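Ubiquitin-conjugating enzyme-like protein (Leishmania mexicana, PDB 6ZM3) probably acts as a ubiquitin E2 variant, pairing with a ubiquitin-conjugating enzyme to help build ubiquitin chains. Local coordinates at residues T55-Y67 and P77-C89. Numbering follows the deposited sequence.
Sequences TTFEYRILSLEIY and PHIRFLSKVNLPC
Ser63 O is gripped by two successive backbone N-H groups. Leu82 N bonds to it at 2.7 Å and Ser83 N at 3.2 Å, both tilted from the carbonyl plane. The double grip resembles a classic beta bulge, placed where strand 78-81 ends. Beside it, the hydroxyl OG of Ser83 accepts Ser63 N at 3.0 Å in a nearly straight bond. Ser83 sets OG beside its own backbone N (chi1 -60°), which turns it toward this N-H.

Strands 61-67 and 78-81 form the antiparallel hairpin of the UBC-fold sheet. Regular backbone bonds join Glu65 to Arg80 and Tyr67 to His78. Glu65 OE2 and Arg80 NH2 make a salt bridge of 2.9 Å on the same face of the sheet. OE2 lies at the guanidinium edge, but NH2 meets it from above the carboxylate plane, 65° out of it. Glu65 OE1 has a second salt-bridge partner in Arg35. The Tyr67 and His78 rings meet rim to rim, with planes 30° apart.

The other face is apolar. Leu64 CD2 stands 3.5 Å from the Phe81 ring centroid, over its centre, in a CH-pi contact, and Val85 CG2 covers the opposite face nearer the rim. Leu64 CD2 also touches Ile79 CG2 at 3.6 Å. Ile66 CG2 packs alongside Pro77 CB, also at 3.6 Å. Helix 113-125 covers this face, touching Leu62, Ile66 and Ile79. Farther along, Phe57 CZ brings its ring edge to Asn86 O at 3.2 Å.

Ser63, Leu82 and Ser83 also pack on the chain of another protein. The irregular strand end thus lies at a protein interface, consistent with a UEV bound to its E2 partner, and the bonds at Ser63 probably help fix its shape.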
ATOM      1  N   THR B  55      10.029  -0.355 -18.909  1.00 32.41           N
ATOM      2  CA  THR B  55       8.977  -1.336 -19.084  1.00 31.69           C
ATOM      3  C   THR B  55       7.687  -0.599 -18.720  1.00 32.79           C
ATOM      4  O   THR B  55       7.766   0.507 -18.182  1.00 35.15           O
ATOM      5  CB  THR B  55       9.202  -2.577 -18.203  1.00 32.74           C
ATOM      6  OG1 THR B  55       8.937  -2.248 -16.835  1.00 34.57           O
ATOM      7  CG2 THR B  55      10.582  -3.203 -18.309  1.00 29.13           C
ATOM      8  N   THR B  56       6.532  -1.195 -19.019  1.00 29.83           N
ATOM      9  CA  THR B  56       5.248  -0.615 -18.639  1.00 31.58           C
ATOM     10  C   THR B  56       4.921  -0.966 -17.186  1.00 30.64           C
ATOM     11  O   THR B  56       3.919  -0.511 -16.643  1.00 34.29           O
ATOM     12  CB  THR B  56       4.117  -1.202 -19.487  1.00 29.61           C
ATOM     13  OG1 THR B  56       4.360  -2.608 -19.511  1.00 30.08           O
ATOM     14  CG2 THR B  56       4.091  -0.625 -20.888  1.00 30.34           C
ATOM     15  N   PHE B  57       5.786  -1.759 -16.551  1.00 29.39           N
ATOM     16  CA  PHE B  57       5.685  -2.030 -15.125  1.00 28.86           C
ATOM     17  C   PHE B  57       6.516  -1.055 -14.279  1.00 27.85           C
ATOM     18  O   PHE B  57       6.414  -1.120 -13.058  1.00 26.25           O
ATOM     19  CB  PHE B  57       6.158  -3.456 -14.818  1.00 26.89           C
ATOM     20  CG  PHE B  57       5.438  -4.583 -15.521  1.00 26.21           C
ATOM     21  CD1 PHE B  57       5.852  -5.008 -16.780  1.00 28.46           C
ATOM     22  CD2 PHE B  57       4.385  -5.257 -14.912  1.00 26.42           C
ATOM     23  CE1 PHE B  57       5.193  -6.036 -17.441  1.00 25.88           C
ATOM     24  CE2 PHE B  57       3.757  -6.321 -15.549  1.00 25.98           C
ATOM     25  CZ  PHE B  57       4.160  -6.709 -16.817  1.00 27.00           C
ATOM     26  N   GLU B  58       7.319  -0.167 -14.892  1.00 26.47           N
ATOM     27  CA  GLU B  58       8.458   0.455 -14.221  1.00 28.82           C
ATOM     28  C   GLU B  58       8.039   1.191 -12.948  1.00 26.65           C
ATOM     29  O   GLU B  58       7.084   1.963 -12.962  1.00 24.57           O
ATOM     30  CB  GLU B  58       9.280   1.387 -15.123  1.00 30.55           C
ATOM     31  CG  GLU B  58       8.541   2.618 -15.614  1.00 37.00           C
ATOM     32  CD  GLU B  58       9.332   3.495 -16.590  1.00 37.44           C
ATOM     33  OE1 GLU B  58       8.864   4.586 -16.898  1.00 38.65           O
ATOM     34  OE2 GLU B  58      10.427   3.086 -17.031  1.00 37.48           O
ATOM     35  N   TYR B  59       8.797   0.922 -11.874  1.00 27.08           N
ATOM     36  CA  TYR B  59       8.755   1.602 -10.582  1.00 26.90           C
ATOM     37  C   TYR B  59       7.436   1.369  -9.839  1.00 26.19           C
ATOM     38  O   TYR B  59       7.259   1.901  -8.742  1.00 27.56           O
ATOM     39  CB  TYR B  59       9.167   3.080 -10.650  1.00 27.45           C
ATOM     40  CG  TYR B  59      10.330   3.410 -11.553  1.00 35.16           C
ATOM     41  CD1 TYR B  59      11.567   2.798 -11.387  1.00 37.59           C
ATOM     42  CD2 TYR B  59      10.197   4.331 -12.584  1.00 36.06           C
ATOM     43  CE1 TYR B  59      12.635   3.106 -12.220  1.00 39.08           C
ATOM     44  CE2 TYR B  59      11.245   4.632 -13.439  1.00 38.23           C
ATOM     45  CZ  TYR B  59      12.469   4.013 -13.253  1.00 39.80           C
ATOM     46  OH  TYR B  59      13.506   4.298 -14.095  1.00 38.21           O
ATOM     47  N   ARG B  60       6.536   0.550 -10.397  1.00 23.46           N
ATOM     48  CA  ARG B  60       5.338   0.209  -9.650  1.00 22.02           C
ATOM     49  C   ARG B  60       5.747  -0.623  -8.434  1.00 22.85           C
ATOM     50  O   ARG B  60       6.529  -1.579  -8.554  1.00 22.97           O
ATOM     51  CB  ARG B  60       4.300  -0.576 -10.463  1.00 22.80           C
ATOM     52  CG  ARG B  60       3.670   0.218 -11.609  1.00 23.48           C
ATOM     53  CD  ARG B  60       2.747  -0.584 -12.494  1.00 25.12           C
ATOM     54  NE  ARG B  60       2.060   0.279 -13.459  1.00 24.98           N
ATOM     55  CZ  ARG B  60       0.802   0.092 -13.836  1.00 23.68           C
ATOM     56  NH1 ARG B  60       0.124  -0.939 -13.377  1.00 23.98           N
ATOM     57  NH2 ARG B  60       0.225   0.924 -14.681  1.00 26.04           N
ATOM     58  N   ILE B  61       5.136  -0.310  -7.277  1.00 20.62           N
ATOM     59  CA  ILE B  61       5.351  -1.113  -6.074  1.00 18.85           C
ATOM     60  C   ILE B  61       4.316  -2.226  -6.058  1.00 20.44           C
ATOM     61  O   ILE B  61       3.159  -1.992  -5.739  1.00 22.82           O
ATOM     62  CB  ILE B  61       5.315  -0.224  -4.799  1.00 20.72           C
ATOM     63  CG1 ILE B  61       6.464   0.784  -4.854  1.00 19.59           C
ATOM     64  CG2 ILE B  61       5.429  -1.075  -3.538  1.00 19.22           C
ATOM     65  CD1 ILE B  61       6.299   1.968  -3.936  1.00 21.06           C
ATOM     66  N   LEU B  62       4.700  -3.419  -6.535  1.00 18.47           N
ATOM     67  CA  LEU B  62       3.728  -4.487  -6.688  1.00 19.43           C
ATOM     68  C   LEU B  62       3.788  -5.420  -5.477  1.00 18.14           C
ATOM     69  O   LEU B  62       4.848  -5.940  -5.130  1.00 18.66           O
ATOM     70  CB  LEU B  62       4.046  -5.209  -8.011  1.00 18.95           C
ATOM     71  CG  LEU B  62       4.130  -4.324  -9.259  1.00 19.49           C
ATOM     72  CD1 LEU B  62       4.586  -5.161 -10.444  1.00 17.87           C
ATOM     73  CD2 LEU B  62       2.784  -3.666  -9.596  1.00 20.73           C
ATOM     74  N   SER B  63       2.619  -5.750  -4.906  1.00 17.49           N
ATOM     75  CA  SER B  63       2.514  -6.561  -3.706  1.00 18.90           C
ATOM     76  C   SER B  63       2.052  -7.967  -4.086  1.00 20.06           C
ATOM     77  O   SER B  63       1.189  -8.123  -4.957  1.00 18.71           O
ATOM     78  CB  SER B  63       1.558  -5.969  -2.666  1.00 18.52           C
ATOM     79  OG  SER B  63       2.096  -4.761  -2.083  1.00 18.59           O
ATOM     80  N   LEU B  64       2.626  -8.954  -3.395  1.00 18.91           N
ATOM     81  CA  LEU B  64       2.299 -10.362  -3.582  1.00 19.72           C
ATOM     82  C   LEU B  64       2.078 -11.040  -2.238  1.00 19.27           C
ATOM     83  O   LEU B  64       2.600 -10.601  -1.204  1.00 18.93           O
ATOM     84  CB  LEU B  64       3.475 -11.022  -4.315  1.00 19.36           C
ATOM     85  CG  LEU B  64       3.810 -10.441  -5.684  1.00 20.30           C
ATOM     86  CD1 LEU B  64       4.959  -9.421  -5.594  1.00 17.59           C
ATOM     87  CD2 LEU B  64       4.179 -11.593  -6.641  1.00 21.87           C
ATOM     88  N   GLU B  65       1.343 -12.150  -2.248  1.00 20.96           N
ATOM     89  CA  GLU B  65       1.258 -13.003  -1.087  1.00 22.65           C
ATOM     90  C   GLU B  65       1.878 -14.342  -1.469  1.00 28.46           C
ATOM     91  O   GLU B  65       1.684 -14.786  -2.616  1.00 26.48           O
ATOM     92  CB  GLU B  65      -0.202 -13.251  -0.737  1.00 25.65           C
ATOM     93  CG  GLU B  65      -0.379 -14.084   0.515  1.00 32.10           C
ATOM     94  CD  GLU B  65      -1.759 -13.881   1.123  1.00 39.89           C
ATOM     95  OE1 GLU B  65      -1.901 -13.013   2.048  1.00 41.12           O
ATOM     96  OE2 GLU B  65      -2.683 -14.570   0.657  1.00 37.57           O
ATOM     97  N   ILE B  66       2.632 -14.918  -0.516  1.00 24.53           N
ATOM     98  CA  ILE B  66       3.285 -16.209  -0.678  1.00 27.80           C
ATOM     99  C   ILE B  66       2.806 -17.161   0.409  1.00 26.29           C
ATOM    100  O   ILE B  66       2.852 -16.862   1.608  1.00 24.91           O
ATOM    101  CB  ILE B  66       4.822 -16.093  -0.753  1.00 27.69           C
ATOM    102  CG1 ILE B  66       5.201 -15.012  -1.769  1.00 24.15           C
ATOM    103  CG2 ILE B  66       5.409 -17.468  -1.125  1.00 26.64           C
ATOM    104  CD1 ILE B  66       6.650 -14.521  -1.762  1.00 32.37           C
ATOM    105  N   TYR B  67       2.359 -18.337  -0.036  1.00 26.48           N
ATOM    106  CA  TYR B  67       1.967 -19.405   0.856  1.00 27.14           C
ATOM    107  C   TYR B  67       2.939 -20.569   0.682  1.00 29.76           C
ATOM    108  O   TYR B  67       3.062 -21.073  -0.423  1.00 27.44           O
ATOM    109  CB  TYR B  67       0.570 -19.884   0.475  1.00 30.64           C
ATOM    110  CG  TYR B  67       0.001 -21.006   1.302  1.00 30.58           C
ATOM    111  CD1 TYR B  67       0.154 -21.039   2.678  1.00 28.63           C
ATOM    112  CD2 TYR B  67      -0.729 -22.026   0.708  1.00 31.50           C
ATOM    113  CE1 TYR B  67      -0.385 -22.045   3.450  1.00 30.52           C
ATOM    114  CE2 TYR B  67      -1.278 -23.048   1.470  1.00 35.17           C
ATOM    115  CZ  TYR B  67      -1.101 -23.062   2.842  1.00 34.43           C
ATOM    116  OH  TYR B  67      -1.625 -24.050   3.616  1.00 33.75           O
ATOM    117  N   PRO B  77       6.265 -22.699  -3.868  1.00 25.69           N
ATOM    118  CA  PRO B  77       5.363 -21.880  -3.070  1.00 26.82           C
ATOM    119  C   PRO B  77       4.203 -21.430  -3.960  1.00 27.87           C
ATOM    120  O   PRO B  77       4.345 -21.337  -5.185  1.00 34.12           O
ATOM    121  CB  PRO B  77       6.201 -20.640  -2.731  1.00 27.10           C
ATOM    122  CG  PRO B  77       7.292 -20.559  -3.782  1.00 30.82           C
ATOM    123  CD  PRO B  77       7.488 -21.982  -4.250  1.00 25.98           C
ATOM    124  N   HIS B  78       3.074 -21.123  -3.328  1.00 31.24           N
ATOM    125  CA  HIS B  78       1.931 -20.535  -4.019  1.00 30.37           C
ATOM    126  C   HIS B  78       2.073 -19.025  -3.953  1.00 28.06           C
ATOM    127  O   HIS B  78       2.094 -18.489  -2.848  1.00 27.21           O
ATOM    128  CB  HIS B  78       0.634 -21.016  -3.358  1.00 32.43           C
ATOM    129  CG  HIS B  78       0.569 -22.504  -3.254  1.00 45.05           C
ATOM    130  ND1 HIS B  78       0.493 -23.319  -4.366  1.00 46.51           N
ATOM    131  CD2 HIS B  78       0.583 -23.332  -2.185  1.00 51.46           C
ATOM    132  CE1 HIS B  78       0.444 -24.576  -3.988  1.00 48.18           C
ATOM    133  NE2 HIS B  78       0.499 -24.612  -2.653  1.00 50.93           N
ATOM    134  N   ILE B  79       2.232 -18.388  -5.118  1.00 26.71           N
ATOM    135  CA  ILE B  79       2.445 -16.957  -5.243  1.00 25.46           C
ATOM    136  C   ILE B  79       1.222 -16.370  -5.956  1.00 29.11           C
ATOM    137  O   ILE B  79       0.840 -16.835  -7.033  1.00 25.48           O
ATOM    138  CB  ILE B  79       3.773 -16.650  -5.974  1.00 25.50           C
ATOM    139  CG1 ILE B  79       4.968 -17.404  -5.360  1.00 24.65           C
ATOM    140  CG2 ILE B  79       4.051 -15.150  -6.093  1.00 25.85           C
ATOM    141  CD1 ILE B  79       6.329 -16.845  -5.793  1.00 23.96           C
ATOM    142  N   ARG B  80       0.622 -15.340  -5.343  1.00 24.28           N
ATOM    143  CA  ARG B  80      -0.486 -14.595  -5.932  1.00 26.02           C
ATOM    144  C   ARG B  80      -0.087 -13.120  -5.950  1.00 24.72           C
ATOM    145  O   ARG B  80       0.345 -12.582  -4.921  1.00 21.82           O
ATOM    146  CB  ARG B  80      -1.690 -14.689  -4.991  1.00 29.23           C
ATOM    147  CG  ARG B  80      -3.060 -14.608  -5.648  1.00 38.28           C
ATOM    148  CD  ARG B  80      -4.190 -14.997  -4.704  1.00 41.74           C
ATOM    149  NE  ARG B  80      -3.960 -14.583  -3.315  1.00 48.48           N
ATOM    150  CZ  ARG B  80      -4.530 -13.527  -2.712  1.00 46.73           C
ATOM    151  NH1 ARG B  80      -5.392 -12.762  -3.364  1.00 48.80           N
ATOM    152  NH2 ARG B  80      -4.258 -13.247  -1.444  1.00 43.25           N
ATOM    153  N   PHE B  81      -0.295 -12.452  -7.083  1.00 23.24           N
ATOM    154  CA  PHE B  81      -0.163 -11.004  -7.088  1.00 21.29           C
ATOM    155  C   PHE B  81      -1.391 -10.403  -6.410  1.00 23.86           C
ATOM    156  O   PHE B  81      -2.523 -10.823  -6.683  1.00 24.36           O
ATOM    157  CB  PHE B  81      -0.006 -10.450  -8.502  1.00 20.14           C
ATOM    158  CG  PHE B  81       1.394 -10.480  -9.066  1.00 20.81           C
ATOM    159  CD1 PHE B  81       1.877 -11.628  -9.693  1.00 21.24           C
ATOM    160  CD2 PHE B  81       2.210  -9.362  -9.008  1.00 21.15           C
ATOM    161  CE1 PHE B  81       3.158 -11.648 -10.224  1.00 20.84           C
ATOM    162  CE2 PHE B  81       3.475  -9.377  -9.557  1.00 21.73           C
ATOM    163  CZ  PHE B  81       3.937 -10.521 -10.178  1.00 21.23           C
ATOM    164  N   LEU B  82      -1.154  -9.417  -5.541  1.00 20.90           N
ATOM    165  CA  LEU B  82      -2.238  -8.627  -4.965  1.00 21.20           C
ATOM    166  C   LEU B  82      -2.470  -7.390  -5.822  1.00 22.93           C
ATOM    167  O   LEU B  82      -3.622  -6.976  -5.991  1.00 23.98           O
ATOM    168  CB  LEU B  82      -1.894  -8.216  -3.535  1.00 21.95           C
ATOM    169  CG  LEU B  82      -1.759  -9.355  -2.525  1.00 23.17           C
ATOM    170  CD1 LEU B  82      -1.618  -8.783  -1.118  1.00 24.30           C
ATOM    171  CD2 LEU B  82      -2.940 -10.306  -2.578  1.00 23.48           C
ATOM    172  N   SER B  83      -1.368  -6.768  -6.289  1.00 21.51           N
ATOM    173  CA  SER B  83      -1.400  -5.743  -7.308  1.00 21.39           C
ATOM    174  C   SER B  83      -1.708  -6.389  -8.653  1.00 24.97           C
ATOM    175  O   SER B  83      -1.024  -7.332  -9.029  1.00 24.70           O
ATOM    176  CB  SER B  83      -0.062  -5.038  -7.389  1.00 22.47           C
ATOM    177  OG  SER B  83       0.290  -4.416  -6.151  1.00 23.59           O
ATOM    178  N   LYS B  84      -2.659  -5.812  -9.397  1.00 22.29           N
ATOM    179  CA  LYS B  84      -3.039  -6.273 -10.729  1.00 24.44           C
ATOM    180  C   LYS B  84      -1.902  -6.076 -11.736  1.00 22.36           C
ATOM    181  O   LYS B  84      -1.295  -5.007 -11.815  1.00 24.14           O
ATOM    182  CB  LYS B  84      -4.296  -5.544 -11.217  1.00 28.06           C
ATOM    183  CG  LYS B  84      -5.094  -6.341 -12.243  1.00 33.33           C
ATOM    184  CD  LYS B  84      -6.434  -5.732 -12.578  1.00 33.05           C
ATOM    185  CE  LYS B  84      -7.379  -6.732 -13.198  1.00 38.73           C
ATOM    186  NZ  LYS B  84      -8.711  -6.118 -13.386  1.00 39.52           N
ATOM    187  N   VAL B  85      -1.612  -7.152 -12.472  1.00 23.11           N
ATOM    188  CA  VAL B  85      -0.599  -7.152 -13.519  1.00 25.09           C
ATOM    189  C   VAL B  85      -1.187  -7.815 -14.759  1.00 25.68           C
ATOM    190  O   VAL B  85      -2.101  -8.644 -14.649  1.00 24.50           O
ATOM    191  CB  VAL B  85       0.690  -7.882 -13.081  1.00 24.69           C
ATOM    192  CG1 VAL B  85       1.465  -7.071 -12.048  1.00 23.36           C
ATOM    193  CG2 VAL B  85       0.411  -9.292 -12.558  1.00 24.86           C
ATOM    194  N   ASN B  86      -0.623  -7.420 -15.909  1.00 25.89           N
ATOM    195  CA  ASN B  86      -0.765  -8.131 -17.177  1.00 25.23           C
ATOM    196  C   ASN B  86       0.586  -8.763 -17.520  1.00 23.98           C
ATOM    197  O   ASN B  86       1.513  -8.095 -18.005  1.00 26.55           O
ATOM    198  CB  ASN B  86      -1.240  -7.193 -18.292  1.00 27.22           C
ATOM    199  CG  ASN B  86      -1.356  -7.861 -19.652  1.00 31.35           C
ATOM    200  OD1 ASN B  86      -1.511  -9.087 -19.741  1.00 28.10           O
ATOM    201  ND2 ASN B  86      -1.282  -7.054 -20.711  1.00 27.60           N
ATOM    202  N   LEU B  87       0.676 -10.052 -17.198  1.00 26.38           N
ATOM    203  CA  LEU B  87       1.874 -10.857 -17.372  1.00 27.37           C
ATOM    204  C   LEU B  87       1.423 -12.274 -17.701  1.00 26.30           C
ATOM    205  O   LEU B  87       0.509 -12.806 -17.089  1.00 31.56           O
ATOM    206  CB  LEU B  87       2.682 -10.805 -16.062  1.00 24.53           C
ATOM    207  CG  LEU B  87       4.134 -11.271 -16.151  1.00 24.75           C
ATOM    208  CD1 LEU B  87       4.969 -10.265 -16.944  1.00 24.38           C
ATOM    209  CD2 LEU B  87       4.722 -11.497 -14.748  1.00 25.56           C
ATOM    210  N   PRO B  88       2.035 -12.939 -18.705  1.00 31.00           N
ATOM    211  CA  PRO B  88       1.555 -14.243 -19.177  1.00 30.05           C
ATOM    212  C   PRO B  88       1.437 -15.314 -18.105  1.00 29.63           C
ATOM    213  O   PRO B  88       0.422 -15.994 -18.050  1.00 31.49           O
ATOM    214  CB  PRO B  88       2.559 -14.647 -20.270  1.00 32.28           C
ATOM    215  CG  PRO B  88       3.137 -13.339 -20.727  1.00 29.42           C
ATOM    216  CD  PRO B  88       3.170 -12.443 -19.495  1.00 30.17           C
ATOM    217  N   CYS B  89       2.423 -15.405 -17.192  1.00 27.45           N
ATOM    218  CA  CYS B  89       2.401 -16.479 -16.217  1.00 28.71           C
ATOM    219  C   CYS B  89       1.448 -16.182 -15.062  1.00 27.04           C
ATOM    220  O   CYS B  89       1.344 -16.974 -14.131  1.00 32.80           O
ATOM    221  CB  CYS B  89       3.806 -16.783 -15.695  1.00 30.14           C
ATOM    222  SG  CYS B  89       4.596 -15.342 -14.925  1.00 33.20           S
TER
HETATM  223  O   HOH W   1       0.597  -3.752 -13.240  1.00 25.78           O